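Local atomic coordinates of RNA-directed RNA polymerase (Infectious pancreatic necrosis virus, PDB entry 3ZED), a protein that catalyses RNA-templated synthesis of RNA from ribonucleoside triphosphates and probably occurs both free and covalently attached to the viral genome. Residues B[60-65]-B[101-106]; B[66-71]-B[94-99]; B[208-213]-B[337-342]; B[539-544]-B[679-684]; B[573-578]-B[620-625]. All blocks are in the same frame, centred on the assembly; numbering follows the deposited sequence.

Contact 1 of 5, residues B[60-65]-B[101-106]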
# COMPACT_ATOMS: atom_id res chain seq x y z
N LEU B 60 9.58 24.79 0.91
CA LEU B 60 8.83 25.63 -0.03
C LEU B 60 8.42 26.95 0.59
O LEU B 60 8.30 27.03 1.81
CB LEU B 60 7.55 24.91 -0.52
CG LEU B 60 7.65 23.54 -1.22
CD1 LEU B 60 6.34 23.24 -1.91
CD2 LEU B 60 8.75 23.51 -2.28
N ARG B 61 8.16 27.98 -0.26
CA ARG B 61 7.57 29.24 0.19
C ARG B 61 6.12 28.87 0.59
O ARG B 61 5.45 28.17 -0.19
CB ARG B 61 7.64 30.33 -0.89
N PRO B 62 5.69 29.10 1.86
CA PRO B 62 4.39 28.55 2.28
C PRO B 62 3.20 29.15 1.54
O PRO B 62 3.13 30.37 1.30
CB PRO B 62 4.33 28.85 3.79
CG PRO B 62 5.29 29.97 3.99
CD PRO B 62 6.36 29.82 2.96
N ARG B 63 2.27 28.27 1.16
CA ARG B 63 1.04 28.65 0.48
C ARG B 63 -0.10 28.66 1.50
O ARG B 63 -0.06 27.92 2.48
CB ARG B 63 0.76 27.73 -0.70
CG ARG B 63 1.85 27.75 -1.76
CD ARG B 63 2.12 26.36 -2.32
NE ARG B 63 2.46 25.40 -1.27
CZ ARG B 63 2.72 24.11 -1.48
NH1 ARG B 63 2.67 23.61 -2.70
NH2 ARG B 63 3.00 23.32 -0.46
N ALA B 64 -1.08 29.54 1.29
CA ALA B 64 -2.21 29.73 2.20
C ALA B 64 -3.52 29.15 1.64
O ALA B 64 -3.69 29.03 0.43
CB ALA B 64 -2.37 31.21 2.51
N ILE B 65 -4.44 28.80 2.53
CA ILE B 65 -5.75 28.24 2.17
C ILE B 65 -6.81 29.30 2.48
O ILE B 65 -6.74 29.87 3.57
CB ILE B 65 -6.00 26.91 2.96
CG1 ILE B 65 -5.02 25.82 2.53
CG2 ILE B 65 -7.47 26.44 2.85
CD1 ILE B 65 -4.84 24.66 3.53
N ALA B 101 -7.13 34.43 4.12
CA ALA B 101 -6.53 33.10 4.03
C ALA B 101 -5.79 32.73 5.31
O ALA B 101 -5.59 33.58 6.19
CB ALA B 101 -5.58 33.04 2.84
N PHE B 102 -5.37 31.46 5.41
CA PHE B 102 -4.62 30.98 6.56
C PHE B 102 -3.53 29.99 6.15
O PHE B 102 -3.73 29.20 5.21
CB PHE B 102 -5.56 30.34 7.61
CG PHE B 102 -6.15 29.00 7.26
CD1 PHE B 102 -7.36 28.91 6.57
CD2 PHE B 102 -5.52 27.81 7.64
CE1 PHE B 102 -7.90 27.67 6.24
CE2 PHE B 102 -6.07 26.56 7.31
CZ PHE B 102 -7.26 26.50 6.61
N TYR B 103 -2.41 30.00 6.88
CA TYR B 103 -1.34 29.02 6.69
C TYR B 103 -1.65 27.80 7.54
O TYR B 103 -1.82 27.93 8.75
CB TYR B 103 0.04 29.61 7.03
CG TYR B 103 0.46 30.66 6.04
CD1 TYR B 103 0.92 30.32 4.78
CD2 TYR B 103 0.39 32.01 6.37
CE1 TYR B 103 1.29 31.29 3.85
CE2 TYR B 103 0.77 33.00 5.46
CZ TYR B 103 1.22 32.63 4.20
OH TYR B 103 1.60 33.59 3.29
N PRO B 104 -1.79 26.61 6.92
CA PRO B 104 -2.10 25.41 7.72
C PRO B 104 -0.93 25.00 8.62
O PRO B 104 0.25 25.27 8.32
CB PRO B 104 -2.42 24.37 6.66
CG PRO B 104 -1.60 24.78 5.47
CD PRO B 104 -1.63 26.27 5.49
N LYS B 105 -1.26 24.38 9.77
CA LYS B 105 -0.30 23.95 10.78
C LYS B 105 -0.67 22.56 11.26
O LYS B 105 -1.82 22.31 11.62
CB LYS B 105 -0.26 24.95 11.96
CG LYS B 105 0.38 26.29 11.61
CD LYS B 105 0.04 27.37 12.62
CE LYS B 105 0.46 28.72 12.12
NZ LYS B 105 0.23 29.76 13.15
N TYR B 106 0.32 21.64 11.23
CA TYR B 106 0.08 20.27 11.65
C TYR B 106 1.14 19.86 12.64
O TYR B 106 2.31 19.75 12.29
CB TYR B 106 0.00 19.33 10.43
CG TYR B 106 -0.03 17.86 10.80
CD1 TYR B 106 -1.09 17.33 11.54
CD2 TYR B 106 1.01 17.00 10.46
CE1 TYR B 106 -1.11 15.99 11.93
CE2 TYR B 106 0.99 15.66 10.82
CZ TYR B 106 -0.07 15.15 11.55
OH TYR B 106 -0.11 13.83 11.93
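I65 and F102 form an antiparallel hydrogen-bonded pair where strand 65-72 meets the short strand 101-102, an outer member of a three-stranded antiparallel sheet. I65 N donates to F102 O almost straight (2.8 Å, 175°), and F102 N returns a more bent bond to I65 O. Both side chains leave the same face of the sheet, and the isoleucine illustrates how one branched residue can serve two rings. Its CB sits over one face of the F102 ring in a CH-pi contact, 4.1 Å from the centroid and displaced toward the rim. From CB the methyl CG2, anti to the backbone N, reaches F102 CE1 at 3.6 Å. The other branch starts at CG1, which stands anti to the carbonyl carbon (chi1 -66°), and finishes at CD1, 3.8 Å from P104 CG. The I65 side chain also approaches that of P250, a predicted GTP-binding residue.

Beyond the paired residues a second apolar patch continues the contact. A64 CB meets A101 CB at 3.7 Å and also covers one face of the Y103 ring. R63 points the other way, where Q463, S456 and the carbonyl of L789 hold its guanidinium by hydrogen bonds. P62 CB lies against Y103 CD1, and P62 O comes to the edge of the same ring, near its plane, 3.3 Å from Y103 CE1.

Contact 2 of 5, residues B[66-71]-B[94-99]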
# COMPACT_ATOMS: atom_id res chain seq x y z
N PRO B 66 -7.81 29.56 1.60
CA PRO B 66 -8.84 30.56 1.95
C PRO B 66 -9.62 30.14 3.21
O PRO B 66 -9.76 28.94 3.48
CB PRO B 66 -9.74 30.61 0.71
CG PRO B 66 -8.92 30.03 -0.39
CD PRO B 66 -8.08 28.98 0.27
N THR B 67 -10.09 31.14 3.98
CA THR B 67 -10.81 30.90 5.24
C THR B 67 -12.13 30.15 4.97
O THR B 67 -12.76 30.35 3.93
CB THR B 67 -10.97 32.21 6.03
OG1 THR B 67 -11.60 33.20 5.22
CG2 THR B 67 -9.64 32.74 6.50
N MET B 68 -12.47 29.18 5.87
CA MET B 68 -13.66 28.34 5.74
C MET B 68 -14.93 29.15 5.82
O MET B 68 -15.05 30.06 6.64
CB MET B 68 -13.70 27.22 6.80
CG MET B 68 -12.63 26.19 6.65
SD MET B 68 -12.54 25.43 5.01
CE MET B 68 -10.87 24.90 5.01
N VAL B 69 -15.89 28.79 4.96
CA VAL B 69 -17.22 29.40 4.86
C VAL B 69 -18.25 28.31 5.08
O VAL B 69 -18.23 27.29 4.39
CB VAL B 69 -17.42 30.10 3.49
CG1 VAL B 69 -18.87 30.55 3.30
CG2 VAL B 69 -16.46 31.28 3.33
N GLU B 70 -19.13 28.51 6.06
CA GLU B 70 -20.20 27.56 6.37
C GLU B 70 -21.36 27.74 5.35
O GLU B 70 -22.13 28.69 5.46
CB GLU B 70 -20.67 27.76 7.83
CG GLU B 70 -21.60 26.69 8.36
CD GLU B 70 -21.12 25.95 9.59
OE1 GLU B 70 -21.02 26.57 10.67
OE2 GLU B 70 -20.87 24.73 9.48
N LEU B 71 -21.44 26.84 4.34
CA LEU B 71 -22.47 26.81 3.29
C LEU B 71 -23.51 25.74 3.58
O LEU B 71 -23.22 24.77 4.27
CB LEU B 71 -21.84 26.54 1.91
CG LEU B 71 -20.92 27.58 1.27
CD1 LEU B 71 -20.59 27.16 -0.15
CD2 LEU B 71 -21.55 28.94 1.20
N SER B 94 -18.31 23.20 5.34
CA SER B 94 -17.29 24.25 5.49
C SER B 94 -16.32 24.17 4.31
O SER B 94 -15.67 23.16 4.12
CB SER B 94 -16.57 24.12 6.83
OG SER B 94 -16.00 22.84 6.98
N VAL B 95 -16.29 25.22 3.47
CA VAL B 95 -15.47 25.22 2.25
C VAL B 95 -14.47 26.41 2.22
O VAL B 95 -14.81 27.50 2.68
CB VAL B 95 -16.34 25.18 0.97
CG1 VAL B 95 -17.10 23.86 0.86
CG2 VAL B 95 -17.30 26.36 0.90
N PRO B 96 -13.24 26.21 1.67
CA PRO B 96 -12.27 27.32 1.61
C PRO B 96 -12.64 28.32 0.51
O PRO B 96 -12.17 28.20 -0.62
CB PRO B 96 -10.93 26.62 1.35
CG PRO B 96 -11.22 25.14 1.28
CD PRO B 96 -12.68 24.98 1.08
N GLU B 97 -13.51 29.29 0.85
CA GLU B 97 -14.04 30.30 -0.08
C GLU B 97 -13.84 31.74 0.40
O GLU B 97 -14.11 32.67 -0.38
CB GLU B 97 -15.54 30.06 -0.27
CG GLU B 97 -15.91 29.30 -1.53
CD GLU B 97 -17.40 29.08 -1.74
OE1 GLU B 97 -18.20 30.01 -1.46
OE2 GLU B 97 -17.77 27.98 -2.20
N GLY B 98 -13.40 31.92 1.64
CA GLY B 98 -13.21 33.23 2.28
C GLY B 98 -12.29 34.20 1.57
O GLY B 98 -11.43 33.80 0.78
N THR B 99 -12.47 35.51 1.86
CA THR B 99 -11.71 36.61 1.26
C THR B 99 -10.32 36.72 1.90
O THR B 99 -9.40 37.28 1.29
CB THR B 99 -12.48 37.94 1.34
OG1 THR B 99 -13.01 38.13 2.66
CG2 THR B 99 -13.61 38.01 0.32
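M68 SD lies over one face of the peptide group joining V95 to P96, 3.5 Å from both V95 C and P96 N. A bend at chi2 (-54°) brings the sulfur there, and M68 CE goes on to P96 CG. P66 also packs on P96, its CD near P96 CB and its O 3.4 Å from P96 CB. In the plane of the T67 carbonyl, G98 N donates to T67 O at 2.8 Å; E97 N adds a weak bond to the same oxygen. The carboxylate of E97 is approached by L71 CD1, 3.6 Å from E97 OE2, and that methyl also touches V95 CG2 at 3.5 Å.

This is an antiparallel pairing interrupted by a corner. V69 and V95 are a hydrogen-bonded pair, with V69 N to V95 O at 2.8 Å and V95 N to V69 O close behind, flanked by the non-hydrogen-bonded pairs M68-P96 and E70-S94. P96 then centres an inverse gamma turn that redirects the strand. T67 OG1 lies 3.4 Å from G98 CA, where a CB would need to be, while hydrogen-bonding to T100 OG1.

Strand 65-72 is central in its three-stranded sheet and strand 92-98 is on the outside. Helix 260-278 packs V265 on V95 and L266 on P96, while S94 bonds through its backbone to E262 of that helix and to Y251, a predicted GTP-binding residue.

Contact 3 of 5, residues B[208-213]-B[337-342]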
# COMPACT_ATOMS: atom_id res chain seq x y z
N ASN B 208 -7.94 -7.24 -14.80
CA ASN B 208 -9.19 -7.37 -15.55
C ASN B 208 -9.78 -5.99 -15.68
O ASN B 208 -9.29 -5.05 -15.05
CB ASN B 208 -10.16 -8.31 -14.84
CG ASN B 208 -9.82 -9.75 -15.01
OD1 ASN B 208 -9.73 -10.25 -16.13
ND2 ASN B 208 -9.64 -10.44 -13.89
N THR B 209 -10.85 -5.86 -16.48
CA THR B 209 -11.51 -4.56 -16.59
C THR B 209 -12.40 -4.39 -15.37
O THR B 209 -12.83 -5.43 -14.82
CB THR B 209 -12.36 -4.48 -17.88
OG1 THR B 209 -13.48 -5.36 -17.75
CG2 THR B 209 -11.56 -4.75 -19.17
N PRO B 210 -12.80 -3.16 -14.96
CA PRO B 210 -13.83 -3.05 -13.91
C PRO B 210 -15.12 -3.74 -14.36
O PRO B 210 -15.32 -3.92 -15.57
CB PRO B 210 -14.06 -1.53 -13.78
CG PRO B 210 -12.83 -0.91 -14.38
CD PRO B 210 -12.42 -1.82 -15.48
N LYS B 211 -16.00 -4.12 -13.42
CA LYS B 211 -17.30 -4.73 -13.75
C LYS B 211 -18.06 -3.86 -14.76
O LYS B 211 -17.91 -2.64 -14.74
CB LYS B 211 -18.15 -4.89 -12.48
CG LYS B 211 -17.66 -5.96 -11.52
CD LYS B 211 -18.41 -5.90 -10.19
CE LYS B 211 -18.84 -7.27 -9.70
NZ LYS B 211 -17.69 -8.10 -9.23
N HIS B 212 -18.85 -4.48 -15.65
CA HIS B 212 -19.63 -3.76 -16.68
C HIS B 212 -20.62 -2.77 -16.03
O HIS B 212 -20.82 -1.69 -16.58
CB HIS B 212 -20.38 -4.75 -17.59
CG HIS B 212 -21.39 -4.11 -18.51
ND1 HIS B 212 -20.99 -3.44 -19.66
CD2 HIS B 212 -22.74 -4.06 -18.43
CE1 HIS B 212 -22.10 -2.99 -20.23
NE2 HIS B 212 -23.17 -3.33 -19.52
N GLU B 213 -21.20 -3.12 -14.87
CA GLU B 213 -22.17 -2.29 -14.16
C GLU B 213 -21.53 -1.04 -13.53
O GLU B 213 -22.23 -0.06 -13.31
CB GLU B 213 -22.93 -3.09 -13.09
CG GLU B 213 -22.08 -4.04 -12.26
CD GLU B 213 -22.04 -5.49 -12.72
OE1 GLU B 213 -21.68 -5.73 -13.90
OE2 GLU B 213 -22.38 -6.38 -11.91
N THR B 337 -9.22 1.37 -7.73
CA THR B 337 -10.00 0.37 -7.01
C THR B 337 -11.02 -0.39 -7.89
O THR B 337 -11.05 -1.61 -7.71
CB THR B 337 -10.61 0.91 -5.71
OG1 THR B 337 -11.54 1.93 -5.99
CG2 THR B 337 -9.55 1.46 -4.74
N PRO B 338 -11.77 0.19 -8.87
CA PRO B 338 -12.68 -0.65 -9.68
C PRO B 338 -11.92 -1.69 -10.53
O PRO B 338 -12.47 -2.76 -10.80
CB PRO B 338 -13.43 0.37 -10.57
CG PRO B 338 -13.29 1.66 -9.86
CD PRO B 338 -11.90 1.61 -9.27
N VAL B 339 -10.65 -1.40 -10.89
CA VAL B 339 -9.80 -2.33 -11.64
C VAL B 339 -9.24 -3.41 -10.70
O VAL B 339 -9.33 -4.60 -11.00
CB VAL B 339 -8.65 -1.59 -12.38
CG1 VAL B 339 -7.62 -2.57 -12.96
CG2 VAL B 339 -9.19 -0.66 -13.47
N MET B 340 -8.63 -2.98 -9.57
CA MET B 340 -7.97 -3.91 -8.61
C MET B 340 -8.96 -4.83 -7.89
O MET B 340 -8.58 -5.94 -7.57
CB MET B 340 -7.07 -3.16 -7.63
CG MET B 340 -5.91 -2.41 -8.31
SD MET B 340 -5.04 -3.27 -9.66
CE MET B 340 -4.12 -4.53 -8.73
N ASN B 341 -10.24 -4.42 -7.72
CA ASN B 341 -11.29 -5.26 -7.11
C ASN B 341 -11.52 -6.53 -7.93
O ASN B 341 -11.89 -7.56 -7.39
CB ASN B 341 -12.62 -4.50 -7.07
CG ASN B 341 -12.83 -3.48 -5.98
OD1 ASN B 341 -12.02 -3.33 -5.05
ND2 ASN B 341 -13.95 -2.74 -6.07
N GLU B 342 -11.32 -6.41 -9.26
CA GLU B 342 -11.54 -7.48 -10.23
C GLU B 342 -10.26 -8.19 -10.61
O GLU B 342 -10.28 -9.04 -11.49
CB GLU B 342 -12.18 -6.87 -11.49
CG GLU B 342 -13.59 -6.34 -11.27
CD GLU B 342 -14.55 -7.41 -10.81
OE1 GLU B 342 -14.78 -8.36 -11.59
OE2 GLU B 342 -15.00 -7.36 -9.64
O HOH W 1 -13.73 -8.16 -14.92
O HOH W 2 -15.35 -3.38 -10.83
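E342 is gripped twice by the loop 208-213, once through its backbone and once through its carboxylate. N208 ND2 donates to E342 O at 2.9 Å, nearly straight (166°) and close to the C=O axis, with the acceptor in the plane of the asparagine amide. At the other end of the residue K211 NZ makes a salt bridge of 2.8 Å to E342 OE2, arriving from above the carboxylate plane (37° out of it). The two side chains cross at about a right angle, and K211 CG rests 3.5 Å from E342 CD, so methylene and charge both take part. A bend at chi4 (71°) turns K211 NZ to E342 OE2.

P210, between N208 and K211 in sequence, packs on the last turn of the helix. Its CG touches V339 CG2 at 3.8 Å, P210 CB meets P338 CB, and P210 CA approaches P338 O at 3.4 Å in a CA-H...O contact. That carbonyl is also served by a water that donates to P338 O at 2.9 Å and accepts from K211 N at 2.8 Å.

The second shell fixes both partners. S343 OG bonds to N208 N and to V339 O, tying the start of the loop to the helix end, and R435 binds the carbonyls of P210 and K211. W427 packs on P338 and V339. Within the segment, N341 N bonds back to T337 O and E342 N to V339 O. The whole is a loop clamped by a salt bridge, an asparagine-to-carbonyl bond and proline packing onto the kinked C-terminal end of helix 326-340, in the palm region of the polymerase.

Contact 4 of 5, residues B[539-544]-B[679-684]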
# COMPACT_ATOMS: atom_id res chain seq x y z
N GLY B 539 2.40 -33.08 18.95
CA GLY B 539 1.77 -31.78 19.03
C GLY B 539 0.96 -31.33 17.85
O GLY B 539 0.55 -32.14 17.01
N TYR B 540 0.70 -30.03 17.83
CA TYR B 540 -0.10 -29.30 16.86
C TYR B 540 0.31 -29.62 15.43
O TYR B 540 1.51 -29.55 15.09
CB TYR B 540 0.06 -27.78 17.07
CG TYR B 540 -0.61 -27.15 18.28
CD1 TYR B 540 -1.98 -27.28 18.49
CD2 TYR B 540 0.09 -26.28 19.11
CE1 TYR B 540 -2.62 -26.61 19.53
CE2 TYR B 540 -0.54 -25.59 20.14
CZ TYR B 540 -1.90 -25.75 20.35
OH TYR B 540 -2.49 -25.09 21.39
N LEU B 541 -0.68 -30.00 14.61
CA LEU B 541 -0.54 -30.28 13.18
C LEU B 541 0.46 -31.42 12.92
O LEU B 541 0.96 -31.54 11.81
CB LEU B 541 -0.14 -28.98 12.40
CG LEU B 541 -1.15 -27.81 12.49
CD1 LEU B 541 -0.64 -26.58 11.77
CD2 LEU B 541 -2.53 -28.21 11.92
N ALA B 542 0.71 -32.25 13.95
CA ALA B 542 1.67 -33.37 13.93
C ALA B 542 0.89 -34.59 14.28
O ALA B 542 0.34 -35.21 13.38
CB ALA B 542 2.82 -33.11 14.91
N ASP B 543 0.70 -34.88 15.57
CA ASP B 543 -0.18 -35.98 15.92
C ASP B 543 -1.56 -35.41 16.26
O ASP B 543 -2.46 -36.17 16.52
CB ASP B 543 0.38 -36.91 17.02
CG ASP B 543 0.50 -36.37 18.44
OD1 ASP B 543 0.36 -35.13 18.63
OD2 ASP B 543 0.78 -37.18 19.37
N GLY B 544 -1.70 -34.09 16.26
CA GLY B 544 -3.00 -33.47 16.52
C GLY B 544 -3.38 -33.17 17.96
O GLY B 544 -4.54 -32.83 18.22
N THR B 679 -8.47 -25.33 15.26
CA THR B 679 -8.34 -23.94 14.79
C THR B 679 -7.21 -23.83 13.76
O THR B 679 -7.33 -23.13 12.76
CB THR B 679 -8.05 -22.97 15.97
OG1 THR B 679 -8.89 -23.26 17.09
CG2 THR B 679 -8.18 -21.52 15.57
N LEU B 680 -6.09 -24.53 14.05
CA LEU B 680 -4.90 -24.52 13.20
C LEU B 680 -5.14 -25.30 11.92
O LEU B 680 -4.66 -24.88 10.86
CB LEU B 680 -3.70 -25.08 13.98
CG LEU B 680 -3.26 -24.23 15.18
CD1 LEU B 680 -2.12 -24.88 15.89
CD2 LEU B 680 -2.93 -22.79 14.78
N VAL B 681 -5.93 -26.40 11.99
CA VAL B 681 -6.31 -27.20 10.83
C VAL B 681 -7.21 -26.31 9.92
O VAL B 681 -6.94 -26.23 8.73
CB VAL B 681 -7.01 -28.55 11.23
CG1 VAL B 681 -7.66 -29.23 10.02
CG2 VAL B 681 -6.03 -29.49 11.91
N ASP B 682 -8.22 -25.63 10.51
CA ASP B 682 -9.18 -24.77 9.77
C ASP B 682 -8.52 -23.60 9.03
O ASP B 682 -8.86 -23.36 7.88
CB ASP B 682 -10.28 -24.21 10.69
CG ASP B 682 -11.21 -25.24 11.33
OD1 ASP B 682 -11.17 -26.44 10.92
OD2 ASP B 682 -11.95 -24.87 12.27
N ILE B 683 -7.57 -22.89 9.67
CA ILE B 683 -6.93 -21.74 9.03
C ILE B 683 -6.03 -22.19 7.86
O ILE B 683 -5.67 -21.38 7.01
CB ILE B 683 -6.17 -20.84 10.05
CG1 ILE B 683 -4.96 -21.54 10.70
CG2 ILE B 683 -7.14 -20.27 11.08
CD1 ILE B 683 -4.01 -20.64 11.47
N ASN B 684 -5.69 -23.49 7.80
CA ASN B 684 -4.81 -24.04 6.78
C ASN B 684 -5.53 -24.92 5.79
O ASN B 684 -4.89 -25.43 4.86
CB ASN B 684 -3.67 -24.81 7.44
CG ASN B 684 -2.63 -23.89 7.98
OD1 ASN B 684 -2.09 -23.05 7.26
ND2 ASN B 684 -2.34 -24.02 9.26
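Y540 and L541 press against L680 and V681 in a buried apolar contact, a loop set upon one side of helix 677-683 in the thumb domain of the polymerase. No hydrogen bond joins the two segments; the contact is made by van der Waals packing and one CH-pi interaction. L680 CD1 stands over one face of the Y540 ring, 3.9 Å from the centroid but offset toward the rim, so that Y540 CD1 is nearer at 3.5 Å. L541 crosses L680 at about a right angle and divides its methyls: CD2 meets V681 CG2 at 3.7 Å and L680 CB at 3.9 Å, while CD1 faces N684 ND2. That amide is turned back on its own helix, donating to L680 O at 2.9 Å from a position tilted out of the carbonyl plane.

The loop holds its shape by local bonds. G539 O accepts from A542 N and G544 N, which arrive from opposite faces of its plane, and D543 OD1 takes the hydrogen of G539 N at 2.9 Å. L541 has left-handed helical backbone angles (phi 59°, psi 21°), and its N is bonded to the side chain of N677 at the start of the helix. The hydroxyl of Y540 is hydrogen-bonded to E628.

W622, following helix 604-621, touches Y540, L541 and L680, while V575 of strand 573-578 packs on both L541 and N684.

Contact 5 of 5, residues B[573-578]-B[620-625]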
# COMPACT_ATOMS: atom_id res chain seq x y z
N MET B 573 1.39 -31.05 4.40
CA MET B 573 1.62 -29.84 3.65
C MET B 573 2.39 -28.86 4.47
O MET B 573 2.52 -29.00 5.70
CB MET B 573 0.29 -29.22 3.16
CG MET B 573 -0.67 -28.83 4.27
SD MET B 573 -2.36 -28.58 3.61
CE MET B 573 -2.31 -26.85 3.41
N PHE B 574 2.92 -27.84 3.78
CA PHE B 574 3.57 -26.71 4.41
C PHE B 574 2.50 -25.73 4.84
O PHE B 574 1.50 -25.53 4.13
CB PHE B 574 4.58 -26.04 3.47
CG PHE B 574 5.83 -26.86 3.30
CD1 PHE B 574 6.91 -26.69 4.16
CD2 PHE B 574 5.94 -27.77 2.26
CE1 PHE B 574 8.08 -27.44 3.98
CE2 PHE B 574 7.10 -28.53 2.11
CZ PHE B 574 8.16 -28.37 2.97
N VAL B 575 2.69 -25.16 6.03
CA VAL B 575 1.77 -24.18 6.61
C VAL B 575 2.58 -22.92 6.97
O VAL B 575 3.78 -23.04 7.23
CB VAL B 575 0.99 -24.76 7.83
CG1 VAL B 575 0.10 -25.92 7.40
CG2 VAL B 575 1.93 -25.17 8.96
N PRO B 576 1.98 -21.71 7.00
CA PRO B 576 2.78 -20.54 7.37
C PRO B 576 2.93 -20.35 8.87
O PRO B 576 2.04 -20.66 9.66
CB PRO B 576 1.98 -19.38 6.78
CG PRO B 576 0.55 -19.83 6.85
CD PRO B 576 0.58 -21.33 6.69
N VAL B 577 4.07 -19.79 9.25
CA VAL B 577 4.36 -19.31 10.59
C VAL B 577 4.99 -17.92 10.40
O VAL B 577 5.85 -17.72 9.50
CB VAL B 577 5.20 -20.23 11.52
CG1 VAL B 577 4.47 -21.53 11.82
CG2 VAL B 577 6.62 -20.48 11.00
N LEU B 578 4.55 -16.97 11.22
CA LEU B 578 5.09 -15.62 11.12
C LEU B 578 6.60 -15.66 11.30
O LEU B 578 7.06 -16.37 12.20
CB LEU B 578 4.45 -14.71 12.20
CG LEU B 578 4.79 -13.23 12.08
CD1 LEU B 578 4.22 -12.63 10.77
CD2 LEU B 578 4.25 -12.48 13.26
N GLY B 620 1.73 -18.06 14.64
CA GLY B 620 2.95 -18.86 14.66
C GLY B 620 3.55 -19.19 16.01
O GLY B 620 4.50 -19.98 16.08
N GLY B 621 3.02 -18.58 17.06
CA GLY B 621 3.50 -18.81 18.42
C GLY B 621 3.17 -20.21 18.88
O GLY B 621 3.90 -20.79 19.69
N TRP B 622 2.10 -20.81 18.28
CA TRP B 622 1.70 -22.18 18.57
C TRP B 622 2.87 -23.13 18.38
O TRP B 622 2.90 -24.15 19.03
CB TRP B 622 0.51 -22.64 17.68
CG TRP B 622 0.78 -22.64 16.20
CD1 TRP B 622 0.51 -21.64 15.33
CD2 TRP B 622 1.35 -23.71 15.43
NE1 TRP B 622 0.91 -21.99 14.06
CE2 TRP B 622 1.42 -23.27 14.09
CE3 TRP B 622 1.81 -25.00 15.74
CZ2 TRP B 622 1.91 -24.08 13.05
CZ3 TRP B 622 2.30 -25.81 14.71
CH2 TRP B 622 2.36 -25.34 13.39
N ASN B 623 3.80 -22.82 17.45
CA ASN B 623 4.93 -23.68 17.11
C ASN B 623 6.19 -23.33 17.92
O ASN B 623 7.23 -23.94 17.68
CB ASN B 623 5.21 -23.65 15.59
CG ASN B 623 5.89 -24.91 15.11
OD1 ASN B 623 5.59 -26.01 15.56
ND2 ASN B 623 6.87 -24.77 14.25
N ASN B 624 6.10 -22.39 18.87
CA ASN B 624 7.23 -22.03 19.75
C ASN B 624 6.84 -22.56 21.14
O ASN B 624 5.91 -22.00 21.74
CB ASN B 624 7.49 -20.53 19.73
CG ASN B 624 8.69 -20.13 20.53
OD1 ASN B 624 8.81 -20.39 21.73
ND2 ASN B 624 9.60 -19.42 19.90
N PRO B 625 7.46 -23.65 21.67
CA PRO B 625 6.94 -24.25 22.89
C PRO B 625 6.95 -23.34 24.11
O PRO B 625 5.96 -23.33 24.84
CB PRO B 625 7.78 -25.52 23.09
CG PRO B 625 9.01 -25.29 22.25
CD PRO B 625 8.53 -24.48 21.08
O HOH W 3 0.20 -20.07 11.87
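V577 and V575, on an outer strand of a three-stranded antiparallel sheet in the thumb domain, lie against G620 and W622 at the end of helix 604-621. The backbones come close at V577 and G620, whose CA atoms are 4.3 Å apart, with V577 CB 4.1 Å from G620 CA. The missing side chain permits this approach, since a CB on G620 would collide with L578 N and crowd V577 CB; separately, the backbone angles there (phi 156°) would jam a CB against the preceding carbonyl. Beyond the glycine the indole completes the contact, mainly through CZ2. V577 CG1 meets W622 CZ2 at 3.8 Å, coming in obliquely with the two side chains crossing at about a right angle, while V575 CG2 is looser, 4.2 Å from W622 CZ2 at the ring edge.

A single water bridges the polar atoms: it donates to P576 O at 2.9 Å and accepts from W622 NE1 at 3.0 Å, lying in the plane of the indole at its edge.

The chain here is the link between helices 604-621 and 625-645. G621 to N624 form a type I beta turn, with N624 N bonded to G621 O at 2.8 Å, and N624 is the N-cap of the second helix, its OD1 accepting from L627 N. N623 places its CB over one face of the indole, 3.6 Å above the plane and offset toward the rim. Further out, L578 pairs by backbone bonds with V619, and V575 and V577 pair likewise with strand 563-568. I566 of that strand touches both valines and also packs against the side chain of N623.

In the fold
The contacts fall into two touching pairs and one separate member. Contacts 1 and 2 share a sheet, their centres about 15 Å apart: I65 CG2 meets P96 CB at 3.8 Å. I65 of contact 1 and M68 and P96 of contact 2 border P250, and S94 and M68 of contact 2 also meet Y251, both predicted GTP-binding residues. Contacts 4 and 5 lie in the thumb domain, on the opposite side of the chain's centre from contacts 1 and 2, about 10 Å apart between centres, where N684 CG touches V575 CG1 at 3.5 Å. Contact 3 stands alone, its nearest atoms about 21 Å from those of contact 4; the side chain of N208 is about 13 Å from a bound potassium ion.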